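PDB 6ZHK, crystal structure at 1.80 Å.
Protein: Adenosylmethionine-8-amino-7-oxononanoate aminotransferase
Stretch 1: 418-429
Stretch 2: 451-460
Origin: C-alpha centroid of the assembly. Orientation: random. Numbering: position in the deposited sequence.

Stretch 1 (418-429) RVAEKLLEKGIY
Stretch 2 451-460: IYLCDALYEA

Ala 456 and Ala 460 form the apolar centre. They lie one turn apart on helix 451-460, and both CA-to-CB bonds point toward stretch 1. The axes of helices 418-425 and 451-460 approach to 9.1 Å, with 128° between their N-to-C directions. Lys 422 and Ala 460 set the register, with CA atoms 5.2 Å apart; Lys 422 CB lies 3.8 Å from Ala 460 CB.

Leu 423 (m, t) places CD2 3.9 Å from Ala 460 CB and CD1 3.8 Å from Leu 457 CD1. Leu 457 is t, p. Val 419 (t) adds CG1, 3.9 Å from Leu 457 CD1.

After the helix, Gly 427 has phi/psi 79/29, and the chain enters an extended segment at Ile 428 (-131/135). Ile 428 N donates to Leu 423 O at 3.0 Å. The CA-to-CB bond of Ile 428 (m, t) points toward stretch 2, and its CD1 lies 3.5 Å from Ala 456 CB and 3.9 Å from Leu 453 CD1.

Lys 426 (-93/14; m, t, t, m) leads to the polar edge. Its CD lies 3.8 Å from Ala 456 CB, and its NZ makes a salt bridge with Glu 459 OE1 at 3.0 Å. Glu 459 is m, t. Tyr 452 (t, chi2 77°) donates from OH to Lys 426 O at 2.7 Å, so the carbonyl of Lys 426 accepts a hydrogen bond from stretch 2.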

# COMPACT_ATOMS: atom_id res chain seq x y z
N ARG A 418 -8.32 -15.61 25.22
CA ARG A 418 -9.22 -15.95 26.33
C ARG A 418 -9.61 -14.71 27.13
O ARG A 418 -10.77 -14.49 27.53
CB ARG A 418 -8.55 -17.04 27.17
CG ARG A 418 -8.68 -18.42 26.55
CD ARG A 418 -7.83 -19.40 27.33
NE ARG A 418 -7.61 -20.55 26.48
CZ ARG A 418 -8.03 -21.78 26.72
NH1 ARG A 418 -8.70 -22.04 27.83
NH2 ARG A 418 -7.76 -22.74 25.87
N VAL A 419 -8.61 -13.86 27.38
CA VAL A 419 -8.85 -12.60 28.04
C VAL A 419 -9.73 -11.69 27.17
O VAL A 419 -10.66 -11.06 27.66
CB VAL A 419 -7.54 -11.96 28.54
CG1 VAL A 419 -7.82 -10.60 29.17
CG2 VAL A 419 -6.87 -12.85 29.59
N ALA A 420 -9.42 -11.61 25.85
CA ALA A 420 -10.23 -10.79 24.94
C ALA A 420 -11.72 -11.17 25.00
O ALA A 420 -12.59 -10.31 24.92
CB ALA A 420 -9.69 -10.95 23.52
N GLU A 421 -12.02 -12.48 25.13
CA GLU A 421 -13.42 -12.95 25.15
C GLU A 421 -14.18 -12.35 26.34
O GLU A 421 -15.31 -11.86 26.19
CB GLU A 421 -13.49 -14.47 25.16
CG GLU A 421 -13.53 -15.10 23.77
CD GLU A 421 -13.92 -16.57 23.88
OE1 GLU A 421 -14.54 -17.10 22.93
OE2 GLU A 421 -13.64 -17.17 24.95
N LYS A 422 -13.54 -12.36 27.52
CA LYS A 422 -14.13 -11.78 28.72
C LYS A 422 -14.25 -10.27 28.61
O LYS A 422 -15.19 -9.68 29.09
CB LYS A 422 -13.34 -12.14 29.99
CG LYS A 422 -13.15 -13.63 30.28
CD LYS A 422 -14.51 -14.38 30.45
CE LYS A 422 -14.29 -15.88 30.62
NZ LYS A 422 -15.56 -16.59 30.87
N LEU A 423 -13.26 -9.62 27.98
CA LEU A 423 -13.35 -8.18 27.80
C LEU A 423 -14.51 -7.85 26.86
O LEU A 423 -15.16 -6.84 27.04
CB LEU A 423 -12.02 -7.66 27.24
CG LEU A 423 -10.90 -7.47 28.25
CD1 LEU A 423 -9.63 -7.03 27.50
CD2 LEU A 423 -11.28 -6.39 29.28
N LEU A 424 -14.76 -8.70 25.85
CA LEU A 424 -15.83 -8.39 24.92
C LEU A 424 -17.18 -8.41 25.63
O LEU A 424 -18.05 -7.56 25.35
CB LEU A 424 -15.79 -9.37 23.72
CG LEU A 424 -16.44 -8.85 22.45
CD1 LEU A 424 -15.69 -7.68 21.83
CD2 LEU A 424 -16.73 -9.95 21.43
N GLU A 425 -17.34 -9.33 26.60
CA GLU A 425 -18.56 -9.37 27.41
C GLU A 425 -18.75 -8.08 28.22
O GLU A 425 -19.87 -7.74 28.61
CB GLU A 425 -18.53 -10.54 28.40
CG GLU A 425 -18.59 -11.91 27.75
CD GLU A 425 -18.20 -13.05 28.69
OE1 GLU A 425 -17.84 -12.79 29.89
OE2 GLU A 425 -18.27 -14.19 28.24
N LYS A 426 -17.64 -7.41 28.56
CA LYS A 426 -17.68 -6.18 29.34
C LYS A 426 -17.70 -4.96 28.42
O LYS A 426 -17.53 -3.86 28.90
CB LYS A 426 -16.51 -6.12 30.34
CG LYS A 426 -16.38 -7.35 31.23
CD LYS A 426 -15.10 -7.39 32.02
CE LYS A 426 -14.93 -8.68 32.80
NZ LYS A 426 -16.11 -8.85 33.68
N GLY A 427 -17.97 -5.15 27.12
CA GLY A 427 -18.15 -3.99 26.24
C GLY A 427 -16.80 -3.37 25.81
O GLY A 427 -16.75 -2.17 25.58
N ILE A 428 -15.73 -4.19 25.73
CA ILE A 428 -14.41 -3.71 25.34
C ILE A 428 -13.84 -4.62 24.25
O ILE A 428 -13.82 -5.86 24.37
CB ILE A 428 -13.44 -3.70 26.54
CG1 ILE A 428 -13.90 -2.72 27.62
CG2 ILE A 428 -11.98 -3.44 26.02
CD1 ILE A 428 -13.20 -2.90 28.98
N TYR A 429 -13.27 -4.00 23.20
CA TYR A 429 -12.65 -4.72 22.11
C TYR A 429 -11.14 -4.60 22.33
O TYR A 429 -10.60 -3.48 22.35
CB TYR A 429 -12.97 -4.08 20.74
CG TYR A 429 -12.16 -4.72 19.63
CD1 TYR A 429 -12.16 -6.09 19.43
CD2 TYR A 429 -11.41 -3.92 18.78
CE1 TYR A 429 -11.39 -6.69 18.42
CE2 TYR A 429 -10.66 -4.49 17.75
CZ TYR A 429 -10.65 -5.87 17.58
OH TYR A 429 -9.80 -6.34 16.61
N ILE A 451 -10.51 4.19 33.62
CA ILE A 451 -10.68 3.51 34.91
C ILE A 451 -11.53 2.27 34.67
O ILE A 451 -11.22 1.20 35.13
CB ILE A 451 -11.28 4.46 35.96
CG1 ILE A 451 -10.28 5.54 36.41
CG2 ILE A 451 -11.86 3.68 37.14
CD1 ILE A 451 -10.92 6.88 36.85
N TYR A 452 -12.56 2.43 33.85
CA TYR A 452 -13.39 1.30 33.45
C TYR A 452 -12.54 0.19 32.83
O TYR A 452 -12.69 -0.97 33.15
CB TYR A 452 -14.53 1.73 32.51
CG TYR A 452 -15.43 0.57 32.17
CD1 TYR A 452 -16.36 0.09 33.07
CD2 TYR A 452 -15.35 -0.06 30.94
CE1 TYR A 452 -17.14 -1.02 32.81
CE2 TYR A 452 -16.16 -1.14 30.63
CZ TYR A 452 -17.06 -1.63 31.57
OH TYR A 452 -17.86 -2.71 31.30
N LEU A 453 -11.73 0.55 31.84
CA LEU A 453 -10.91 -0.40 31.10
C LEU A 453 -9.98 -1.20 31.99
O LEU A 453 -9.85 -2.40 31.82
CB LEU A 453 -10.08 0.37 30.05
CG LEU A 453 -8.96 -0.42 29.35
CD1 LEU A 453 -9.57 -1.52 28.45
CD2 LEU A 453 -8.20 0.55 28.45
N CYS A 454 -9.29 -0.53 32.91
CA CYS A 454 -8.32 -1.22 33.75
C CYS A 454 -9.01 -2.11 34.80
O CYS A 454 -8.54 -3.22 35.08
CB CYS A 454 -7.44 -0.15 34.38
SG CYS A 454 -6.35 0.72 33.19
N ASP A 455 -10.15 -1.64 35.36
CA ASP A 455 -10.93 -2.48 36.26
C ASP A 455 -11.49 -3.68 35.49
O ASP A 455 -11.50 -4.80 36.00
CB ASP A 455 -12.14 -1.72 36.83
CG ASP A 455 -11.83 -0.77 37.97
OD1 ASP A 455 -10.74 -0.87 38.55
OD2 ASP A 455 -12.66 0.08 38.25
N ALA A 456 -11.95 -3.49 34.25
CA ALA A 456 -12.46 -4.64 33.52
C ALA A 456 -11.34 -5.62 33.16
O ALA A 456 -11.57 -6.84 33.09
CB ALA A 456 -13.14 -4.19 32.23
N LEU A 457 -10.13 -5.09 32.90
CA LEU A 457 -9.04 -6.00 32.54
C LEU A 457 -8.65 -6.87 33.75
O LEU A 457 -8.38 -8.08 33.64
CB LEU A 457 -7.86 -5.17 32.01
CG LEU A 457 -6.66 -5.94 31.45
CD1 LEU A 457 -7.06 -6.92 30.34
CD2 LEU A 457 -5.58 -5.00 30.97
N TYR A 458 -8.62 -6.22 34.91
CA TYR A 458 -8.36 -6.91 36.18
C TYR A 458 -9.32 -8.10 36.37
O TYR A 458 -8.89 -9.22 36.58
CB TYR A 458 -8.41 -5.89 37.32
CG TYR A 458 -8.15 -6.46 38.70
CD1 TYR A 458 -9.16 -7.02 39.48
CD2 TYR A 458 -6.87 -6.41 39.25
CE1 TYR A 458 -8.90 -7.51 40.76
CE2 TYR A 458 -6.59 -6.88 40.53
CZ TYR A 458 -7.61 -7.45 41.28
OH TYR A 458 -7.27 -7.90 42.54
N GLU A 459 -10.61 -7.87 36.22
CA GLU A 459 -11.63 -8.90 36.34
C GLU A 459 -11.53 -9.90 35.18
O GLU A 459 -11.75 -11.10 35.37
CB GLU A 459 -13.02 -8.28 36.17
CG GLU A 459 -13.45 -7.35 37.28
CD GLU A 459 -14.77 -6.65 36.96
OE1 GLU A 459 -15.39 -6.96 35.90
OE2 GLU A 459 -15.21 -5.85 37.80
N ALA A 460 -11.24 -9.43 33.96
CA ALA A 460 -11.22 -10.33 32.81
C ALA A 460 -10.11 -11.37 32.97
O ALA A 460 -10.28 -12.53 32.58
CB ALA A 460 -11.07 -9.51 31.53